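Local coordinates for protein toll (Drosophila melanogaster, PDB 4LXR), which binds the cleaved, active form of the cytokine Spaetzle through its leucine-rich-repeat ectodomain, triggering Toll signalling in embryonic dorsal-ventral patterning and antifungal immunity, at residues I42-V48 with L67-D73; M502-R508 with D530-L536; C538-L543 with T588-P592. All blocks are in the same frame, centred on the assembly; numbering follows the deposited sequence.

Contact 1: I42-V48 with L67-D73; sequences IQPKDYV and LRIGEVD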
# COMPACT_ATOMS: atom_id res chain seq x y z
N ILE A 42 5.58 -7.77 -37.37
CA ILE A 42 6.45 -8.90 -37.62
C ILE A 42 7.53 -8.99 -36.56
O ILE A 42 8.29 -8.04 -36.33
CB ILE A 42 7.11 -8.81 -39.01
CG1 ILE A 42 6.05 -8.64 -40.10
CG2 ILE A 42 7.98 -10.03 -39.27
CD1 ILE A 42 6.60 -8.60 -41.51
N GLN A 43 7.58 -10.14 -35.89
CA GLN A 43 8.65 -10.49 -34.97
C GLN A 43 9.27 -11.78 -35.52
O GLN A 43 8.76 -12.88 -35.27
CB GLN A 43 8.10 -10.69 -33.56
CG GLN A 43 9.10 -11.12 -32.51
CD GLN A 43 9.93 -9.96 -31.99
OE1 GLN A 43 9.38 -8.98 -31.48
NE2 GLN A 43 11.24 -10.07 -32.12
N PRO A 44 10.36 -11.65 -36.29
CA PRO A 44 10.98 -12.69 -37.12
C PRO A 44 11.16 -14.02 -36.40
O PRO A 44 11.70 -14.02 -35.29
CB PRO A 44 12.34 -12.09 -37.47
CG PRO A 44 12.11 -10.61 -37.44
CD PRO A 44 11.14 -10.39 -36.31
N LYS A 45 10.70 -15.11 -37.02
CA LYS A 45 10.74 -16.47 -36.46
C LYS A 45 9.70 -16.71 -35.37
O LYS A 45 9.36 -17.85 -35.08
CB LYS A 45 12.13 -16.86 -35.94
CG LYS A 45 13.23 -16.89 -36.99
CD LYS A 45 14.55 -17.34 -36.38
CE LYS A 45 15.71 -17.18 -37.36
NZ LYS A 45 17.04 -17.42 -36.74
N ASP A 46 9.21 -15.63 -34.76
CA ASP A 46 8.28 -15.76 -33.64
C ASP A 46 6.82 -15.68 -34.08
O ASP A 46 6.07 -16.66 -34.00
CB ASP A 46 8.59 -14.71 -32.56
CG ASP A 46 7.80 -14.93 -31.28
OD1 ASP A 46 7.22 -16.03 -31.09
OD2 ASP A 46 7.76 -14.01 -30.44
N TYR A 47 6.40 -14.51 -34.54
CA TYR A 47 5.02 -14.35 -34.95
C TYR A 47 4.83 -13.25 -35.98
O TYR A 47 5.66 -12.34 -36.13
CB TYR A 47 4.14 -14.10 -33.73
CG TYR A 47 4.17 -12.69 -33.20
CD1 TYR A 47 5.18 -12.26 -32.35
CD2 TYR A 47 3.16 -11.79 -33.53
CE1 TYR A 47 5.20 -10.97 -31.85
CE2 TYR A 47 3.17 -10.49 -33.04
CZ TYR A 47 4.20 -10.09 -32.21
OH TYR A 47 4.21 -8.80 -31.72
N VAL A 48 3.72 -13.34 -36.70
CA VAL A 48 3.26 -12.26 -37.54
C VAL A 48 1.81 -11.97 -37.17
O VAL A 48 1.00 -12.89 -37.09
CB VAL A 48 3.39 -12.59 -39.05
CG1 VAL A 48 2.73 -13.93 -39.39
CG2 VAL A 48 2.81 -11.47 -39.90
N LEU A 67 6.91 -10.11 -49.47
CA LEU A 67 7.37 -9.92 -48.09
C LEU A 67 8.45 -10.91 -47.69
O LEU A 67 9.41 -10.55 -47.00
CB LEU A 67 6.20 -10.02 -47.12
CG LEU A 67 5.73 -8.73 -46.45
CD1 LEU A 67 5.01 -9.05 -45.16
CD2 LEU A 67 6.90 -7.81 -46.19
N ARG A 68 8.28 -12.16 -48.12
CA ARG A 68 9.17 -13.27 -47.73
C ARG A 68 9.40 -13.35 -46.22
O ARG A 68 10.53 -13.30 -45.76
CB ARG A 68 10.50 -13.21 -48.48
CG ARG A 68 10.36 -13.34 -50.00
CD ARG A 68 11.72 -13.53 -50.68
NE ARG A 68 12.06 -14.94 -50.86
CZ ARG A 68 13.03 -15.58 -50.21
NH1 ARG A 68 13.25 -16.87 -50.45
NH2 ARG A 68 13.79 -14.94 -49.33
N ILE A 69 8.32 -13.47 -45.46
CA ILE A 69 8.46 -13.52 -44.00
C ILE A 69 9.32 -14.71 -43.53
O ILE A 69 10.17 -14.56 -42.66
CB ILE A 69 7.09 -13.48 -43.29
CG1 ILE A 69 6.40 -12.14 -43.57
CG2 ILE A 69 7.23 -13.72 -41.79
CD1 ILE A 69 5.08 -11.96 -42.87
N GLY A 70 9.12 -15.89 -44.12
CA GLY A 70 9.91 -17.05 -43.75
C GLY A 70 9.26 -17.90 -42.67
O GLY A 70 8.06 -17.79 -42.43
N GLU A 71 10.05 -18.75 -42.03
CA GLU A 71 9.49 -19.57 -40.95
C GLU A 71 9.03 -18.74 -39.76
O GLU A 71 9.74 -17.86 -39.28
CB GLU A 71 10.47 -20.66 -40.50
CG GLU A 71 9.83 -21.64 -39.50
CD GLU A 71 10.66 -22.89 -39.27
OE1 GLU A 71 11.69 -23.06 -39.96
OE2 GLU A 71 10.27 -23.70 -38.40
N VAL A 72 7.82 -19.02 -39.28
CA VAL A 72 7.30 -18.27 -38.15
C VAL A 72 6.36 -19.17 -37.33
O VAL A 72 5.65 -19.99 -37.89
CB VAL A 72 6.63 -16.96 -38.64
CG1 VAL A 72 5.23 -17.22 -39.23
CG2 VAL A 72 6.59 -15.95 -37.54
N ASP A 73 6.40 -19.04 -36.01
CA ASP A 73 5.68 -19.95 -35.11
C ASP A 73 4.17 -19.71 -35.08
O ASP A 73 3.36 -20.65 -35.18
CB ASP A 73 6.28 -19.88 -33.70
CG ASP A 73 5.36 -20.48 -32.63
OD1 ASP A 73 5.16 -21.71 -32.61
OD2 ASP A 73 4.86 -19.71 -31.78
O HOH W 1 5.06 -17.40 -30.54
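The backbone N of Asp73 is shared between two carbonyls of the facing turn. Both bonds are weak. Asp73 N lies 3.1 Å from Asp46 O and 3.3 Å from Lys45 O, and its one N-H is poorly aimed at either oxygen. Close by, a water lies 2.6 Å from both Asp46 OD1 and Asp73 OD2 and bridges the two carboxylates. It probably softens the repulsion of two like charges. Asp73 OD1 points to another partner, the backbone N of Gly3 of the Spaetzle C-106 chain. The contact thus reaches the ligand.

Beneath this polar end, Val72 presses on the backbone. Val72 CG2 is anti to the N of Val72 itself, which turns it onto the Asp46-Tyr47 peptide, 3.3 Å from Tyr47 N. Its CG1 meets Val48 CG1, and the two valine side chains cross at about a right angle. Ile69 fills the next place. Ile69 CD1 touches both Val48 CG2, at 3.8 Å, and Ile42 CD1, at 3.9 Å. Ile42 CD1 also meets Leu67 CD1 tip to tip. Asp46 and Tyr47 both face Gln43, a classic beta bulge, and Gln43 O accepts from both their N atoms.

The bulge sits where strand 38-43 turns back into strand 47-52, in the N-terminal part of the ectodomain. Ile42 also packs on Ile27 of strand 24-29. Ile97 of strand 97-98 touches Val48, Ile69 and Val72. Strand 74-78, which follows 67-73, runs parallel to 47-52 and bonds to it through Arg74 and Gln76.

Contact 2: M502-R508 with D530-L536; sequences MTHNKIR and DLNDNPL. With NAG (2-acetamido-2-deoxy-beta-D-glucopyranose), chain F; NAG (2-acetamido-2-deoxy-beta-D-glucopyranose), chain B; NAG (2-acetamido-2-deoxy-beta-D-glucopyranose), chain M.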
# COMPACT_ATOMS: atom_id res chain seq x y z
N MET A 502 4.79 5.79 15.08
CA MET A 502 4.04 6.22 16.25
C MET A 502 3.12 7.38 15.93
O MET A 502 2.80 8.19 16.81
CB MET A 502 4.95 6.61 17.41
CG MET A 502 5.85 5.50 17.89
SD MET A 502 6.65 6.06 19.40
CE MET A 502 8.03 4.93 19.52
N THR A 503 2.70 7.47 14.67
CA THR A 503 1.78 8.51 14.24
C THR A 503 0.38 8.28 14.78
O THR A 503 -0.00 7.14 15.07
CB THR A 503 1.67 8.59 12.72
OG1 THR A 503 1.21 7.35 12.20
CG2 THR A 503 3.02 8.93 12.11
N HIS A 504 -0.37 9.37 14.93
CA HIS A 504 -1.77 9.32 15.34
C HIS A 504 -1.99 8.64 16.68
O HIS A 504 -3.00 7.98 16.89
CB HIS A 504 -2.63 8.67 14.25
CG HIS A 504 -2.71 9.48 13.00
ND1 HIS A 504 -3.74 10.37 12.75
CD2 HIS A 504 -1.89 9.54 11.92
CE1 HIS A 504 -3.54 10.94 11.58
NE2 HIS A 504 -2.43 10.46 11.06
N ASN A 505 -1.03 8.80 17.58
CA ASN A 505 -1.24 8.40 18.96
C ASN A 505 -1.79 9.57 19.78
O ASN A 505 -2.41 10.48 19.22
CB ASN A 505 0.05 7.81 19.55
CG ASN A 505 0.19 6.32 19.25
OD1 ASN A 505 -0.01 5.47 20.13
ND2 ASN A 505 0.50 5.99 18.00
N LYS A 506 -1.57 9.54 21.09
CA LYS A 506 -2.07 10.60 21.97
C LYS A 506 -0.89 11.33 22.63
O LYS A 506 -1.00 11.81 23.75
CB LYS A 506 -2.98 10.00 23.05
CG LYS A 506 -4.21 9.25 22.50
CD LYS A 506 -5.22 10.21 21.90
CE LYS A 506 -6.59 9.56 21.71
NZ LYS A 506 -6.81 9.05 20.32
N ILE A 507 0.22 11.40 21.90
CA ILE A 507 1.48 11.92 22.43
C ILE A 507 1.43 13.42 22.66
O ILE A 507 1.54 14.20 21.72
CB ILE A 507 2.65 11.55 21.47
CG1 ILE A 507 2.80 10.02 21.39
CG2 ILE A 507 3.96 12.20 21.93
CD1 ILE A 507 3.71 9.53 20.27
N ARG A 508 1.25 13.82 23.91
CA ARG A 508 1.14 15.24 24.26
C ARG A 508 2.46 15.83 24.75
O ARG A 508 2.77 16.98 24.46
CB ARG A 508 -0.01 15.46 25.25
CG ARG A 508 -1.36 15.27 24.59
CD ARG A 508 -2.54 15.57 25.49
NE ARG A 508 -3.79 15.48 24.73
CZ ARG A 508 -4.43 14.34 24.48
NH1 ARG A 508 -3.95 13.19 24.92
NH2 ARG A 508 -5.55 14.37 23.78
N ASP A 530 8.60 7.48 13.32
CA ASP A 530 7.69 8.47 12.78
C ASP A 530 6.77 9.03 13.87
O ASP A 530 5.93 8.31 14.40
CB ASP A 530 6.85 7.85 11.66
CG ASP A 530 6.15 8.89 10.82
OD1 ASP A 530 5.95 10.02 11.31
OD2 ASP A 530 5.80 8.59 9.66
N LEU A 531 6.94 10.31 14.20
CA LEU A 531 6.19 10.95 15.28
C LEU A 531 5.12 11.91 14.79
O LEU A 531 4.54 12.65 15.58
CB LEU A 531 7.14 11.69 16.21
CG LEU A 531 8.17 10.84 16.96
CD1 LEU A 531 9.08 11.72 17.83
CD2 LEU A 531 7.44 9.77 17.80
N ASN A 532 4.85 11.89 13.48
CA ASN A 532 3.88 12.81 12.87
C ASN A 532 2.47 12.66 13.43
O ASN A 532 2.10 11.60 13.93
CB ASN A 532 3.86 12.61 11.36
CG ASN A 532 5.06 13.24 10.67
OD1 ASN A 532 5.75 14.08 11.25
ND2 ASN A 532 5.32 12.84 9.42
N ASP A 533 1.68 13.73 13.32
CA ASP A 533 0.26 13.69 13.66
C ASP A 533 -0.02 13.27 15.10
O ASP A 533 -0.89 12.44 15.36
CB ASP A 533 -0.51 12.76 12.71
CG ASP A 533 -0.42 13.21 11.27
OD1 ASP A 533 -1.10 14.19 10.91
OD2 ASP A 533 0.32 12.57 10.50
N ASN A 534 0.72 13.85 16.03
CA ASN A 534 0.43 13.69 17.44
C ASN A 534 0.03 15.03 18.06
O ASN A 534 0.48 16.08 17.61
CB ASN A 534 1.63 13.06 18.15
CG ASN A 534 1.62 11.55 18.06
OD1 ASN A 534 0.78 10.90 18.68
ND2 ASN A 534 2.54 10.98 17.28
N PRO A 535 -0.83 15.00 19.09
CA PRO A 535 -1.34 16.24 19.70
C PRO A 535 -0.37 16.91 20.69
O PRO A 535 -0.71 17.14 21.85
CB PRO A 535 -2.62 15.76 20.42
CG PRO A 535 -2.32 14.34 20.79
CD PRO A 535 -1.48 13.79 19.65
N LEU A 536 0.82 17.26 20.22
CA LEU A 536 1.88 17.74 21.10
C LEU A 536 1.55 19.06 21.81
O LEU A 536 1.10 20.02 21.17
CB LEU A 536 3.17 17.89 20.31
CG LEU A 536 4.45 18.04 21.12
CD1 LEU A 536 4.73 16.76 21.90
CD2 LEU A 536 5.61 18.39 20.21
C1 NAG F . 3.10 5.80 9.56
C2 NAG F . 3.78 6.03 8.20
C3 NAG F . 3.19 7.26 7.50
C4 NAG F . 1.67 7.24 7.51
C5 NAG F . 1.17 6.97 8.92
C6 NAG F . -0.33 6.88 9.03
C7 NAG F . 6.12 5.45 7.72
C8 NAG F . 5.59 4.44 6.75
N2 NAG F . 5.21 6.18 8.38
O3 NAG F . 3.68 7.29 6.16
O4 NAG F . 1.15 8.51 7.15
O5 NAG F . 1.70 5.72 9.39
O6 NAG F . -0.84 5.77 8.30
O7 NAG F . 7.33 5.61 7.90
C1 NAG B . 1.04 8.83 5.76
C2 NAG B . 0.00 9.95 5.65
C3 NAG B . -0.14 10.40 4.20
C4 NAG B . 1.22 10.76 3.60
C5 NAG B . 2.23 9.64 3.84
C6 NAG B . 3.64 10.02 3.44
C7 NAG B . -1.74 9.81 7.39
C8 NAG B . -3.11 9.31 7.73
N2 NAG B . -1.29 9.52 6.16
O3 NAG B . -1.02 11.52 4.14
O4 NAG B . 1.07 10.92 2.19
O5 NAG B . 2.28 9.29 5.23
O6 NAG B . 4.61 9.23 4.11
O7 NAG B . -1.06 10.44 8.20
C1 NAG M . -7.57 5.10 23.65
C2 NAG M . -9.01 5.35 23.15
C3 NAG M . -10.00 4.30 23.70
C4 NAG M . -9.82 4.06 25.20
C5 NAG M . -8.34 4.01 25.58
C6 NAG M . -7.99 2.81 26.44
C7 NAG M . -9.90 7.56 22.53
C8 NAG M . -10.31 8.91 23.03
N2 NAG M . -9.46 6.70 23.46
O3 NAG M . -9.90 3.08 22.97
O4 NAG M . -10.49 5.06 25.95
O5 NAG M . -7.54 3.92 24.40
O6 NAG M . -6.71 2.98 27.04
O7 NAG M . -9.96 7.25 21.34
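This is a buried contact between two successive turns of the leucine-rich-repeat solenoid, just after the parallel strands 499-501 and 527-530. The ladder carries on into it: Met502 N donates to Asp530 O at 2.8 Å. Asn534 then takes over with its side chain. Asn534 ND2 gives an almost straight bond of 2.8 Å to Met502 O, which lies in the amide plane. The second N-H goes to Leu531 O, met from above that carbonyl's plane. Both protons are used, so the rotation of the amide about CB-CG is fixed. Asn534 OD1 accepts a weak bond from Ile507 N, and the Ile507 side chain crosses the amide. Below, Met502 and Leu531 lie side by side, with Met502 CB 4.0 Å from Leu531 CD2.

The outer side is polar. The His504 ring stacks on the Asp533 carboxylate, their planes 19° apart, and Asp533 CB lies over the ring face. Tyr479 also stacks on His504, and Arg567 forms a salt bridge with Asp533. His504 NE2 donates at the ring edge to O7 of the chain B sugar, 3.2 Å away. Asp530 divides its carboxylate: Asp530 OD2 takes N2 of the chain F sugar at 2.8 Å, while OD1 accepts from Asn532 N, an Asx turn. These sugars belong to a glycan attached to the protein. At the far end, Arg508 CG rests 3.4 Å from Pro535 O.

Asn505 plays a similar part one turn earlier: ND2 bonds to Thr503 O and Leu477 O, and OD1 accepts from Ile482 N. Such stacked asparagines form the asparagine ladder characteristic of leucine-rich repeats.

Contact 3: C538-L543 with T588-P592; sequences CDCTIL and TLICP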
# COMPACT_ATOMS: atom_id res chain seq x y z
N CYS A 538 3.04 22.17 23.22
CA CYS A 538 4.30 22.88 23.07
C CYS A 538 4.52 23.91 24.19
O CYS A 538 4.33 25.11 23.99
CB CYS A 538 4.40 23.54 21.70
SG CYS A 538 4.39 22.34 20.35
N ASP A 539 4.91 23.40 25.35
CA ASP A 539 5.23 24.22 26.51
C ASP A 539 6.70 24.02 26.90
O ASP A 539 7.45 23.36 26.19
CB ASP A 539 4.26 23.95 27.68
CG ASP A 539 4.24 22.49 28.14
OD1 ASP A 539 5.17 21.72 27.85
OD2 ASP A 539 3.26 22.12 28.82
N CYS A 540 7.11 24.59 28.03
CA CYS A 540 8.51 24.54 28.45
C CYS A 540 9.06 23.12 28.60
O CYS A 540 10.28 22.92 28.68
CB CYS A 540 8.70 25.34 29.74
SG CYS A 540 7.80 24.68 31.15
N THR A 541 8.17 22.12 28.62
CA THR A 541 8.57 20.74 28.93
C THR A 541 9.13 19.97 27.74
O THR A 541 9.67 18.87 27.91
CB THR A 541 7.41 19.92 29.59
OG1 THR A 541 6.36 19.71 28.64
CG2 THR A 541 6.85 20.66 30.79
N ILE A 542 9.02 20.53 26.54
CA ILE A 542 9.52 19.84 25.35
C ILE A 542 10.74 20.53 24.77
O ILE A 542 11.08 20.31 23.60
CB ILE A 542 8.43 19.69 24.25
CG1 ILE A 542 8.04 21.04 23.66
CG2 ILE A 542 7.21 18.96 24.79
CD1 ILE A 542 7.32 20.95 22.35
N LEU A 543 11.39 21.34 25.60
CA LEU A 543 12.51 22.18 25.17
C LEU A 543 13.61 21.40 24.46
O LEU A 543 13.98 21.72 23.33
CB LEU A 543 13.12 22.94 26.35
CG LEU A 543 14.49 23.59 26.07
CD1 LEU A 543 14.39 24.66 25.00
CD2 LEU A 543 15.11 24.14 27.35
N THR A 588 10.13 30.42 23.10
CA THR A 588 8.67 30.56 23.05
C THR A 588 8.01 29.51 23.92
O THR A 588 6.84 29.64 24.28
CB THR A 588 8.14 30.37 21.62
OG1 THR A 588 9.06 30.93 20.68
CG2 THR A 588 6.79 31.06 21.46
N LEU A 589 8.76 28.47 24.26
CA LEU A 589 8.22 27.35 25.01
C LEU A 589 8.07 27.74 26.47
O LEU A 589 9.05 27.78 27.21
CB LEU A 589 9.14 26.14 24.89
CG LEU A 589 9.40 25.66 23.46
CD1 LEU A 589 10.41 24.53 23.47
CD2 LEU A 589 8.11 25.21 22.79
N ILE A 590 6.85 28.04 26.89
CA ILE A 590 6.64 28.51 28.25
C ILE A 590 5.63 27.69 29.05
O ILE A 590 4.73 27.06 28.49
CB ILE A 590 6.22 30.00 28.28
CG1 ILE A 590 4.89 30.20 27.55
CG2 ILE A 590 7.35 30.88 27.69
CD1 ILE A 590 4.33 31.62 27.67
N CYS A 591 5.81 27.70 30.36
CA CYS A 591 4.86 27.10 31.28
C CYS A 591 4.39 28.16 32.27
O CYS A 591 5.20 28.79 32.95
CB CYS A 591 5.49 25.92 32.01
SG CYS A 591 5.78 24.46 30.96
N PRO A 592 3.07 28.38 32.35
CA PRO A 592 2.50 29.38 33.27
C PRO A 592 2.84 29.11 34.74
O PRO A 592 3.15 27.98 35.12
CB PRO A 592 0.99 29.23 33.04
CG PRO A 592 0.86 28.68 31.66
CD PRO A 592 2.05 27.78 31.47
O HOH W 2 4.69 27.38 24.92
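A disulfide joins Cys540 to Cys591, with Cys540 SG to Cys591 SG at 2.0 Å and chi3 of -106°. Cys540 SG lies between its backbone N and carbonyl carbon, chi1 63°, and meets a Cys591 SG that stands beside its own backbone N. Cys591 SG is also flanked by Asp539 CB at 3.7 Å and by Thr541 CG2 at 4.0 Å.

Apolar contacts gather on Leu589, and both branches of its side chain are used. Leu589 CD1 reaches the start of the helix, 3.6 Å from Leu543 CA, and also touches Ile542 CG1. Leu589 CD2 meets Cys538 CB at 4.2 Å. Leu589 CB rests against Asp539 O. Ile584 packs on Leu589 and on Cys538.

Among the polar contacts, a water bridges the two backbones. It donates to Cys538 O and accepts from Ile590 N, with the water oxygen 3.0 Å from Ile590 N. Within the 538-543 turn, Asp539 OD1 accepts from Thr541 N at 3.1 Å, an Asx turn. The N-H comes from above the carboxylate plane.

The turn stands between strand 536-537 and helix 543-549, with Ile542 as the N-cap residue. Its first cysteine, Cys538, is tied by a second disulfide to Cys570 at strand 570-572. Strand 590-592, within the first LRRCT region, lies antiparallel to strand 609-613 of the LRRNT region, where Cys591 bonds to Val612 through the backbone. Cys540 O also accepts from Thr614 OG1, just beyond that strand.

How the contacts relate
The three contacts follow one another along the chain; none encloses or crosses another. Contact 1 comes first and closes a short loop of 18 residues in the N-terminal part, where the antiparallel strands give way to the parallel strands of the solenoid. A long run of repeats then separates it from contact 2; the two centres lie about 63 Å apart. Contact 2 closes a loop of 21 residues and joins LRR 15 to the following turn, which runs into the LRRCT region. Contact 3 follows directly and closes a loop of 44 residues within that region. Leu536 CD2 lies 3.7 Å from Ile542 CD1, so contacts 2 and 3 pack directly on each other.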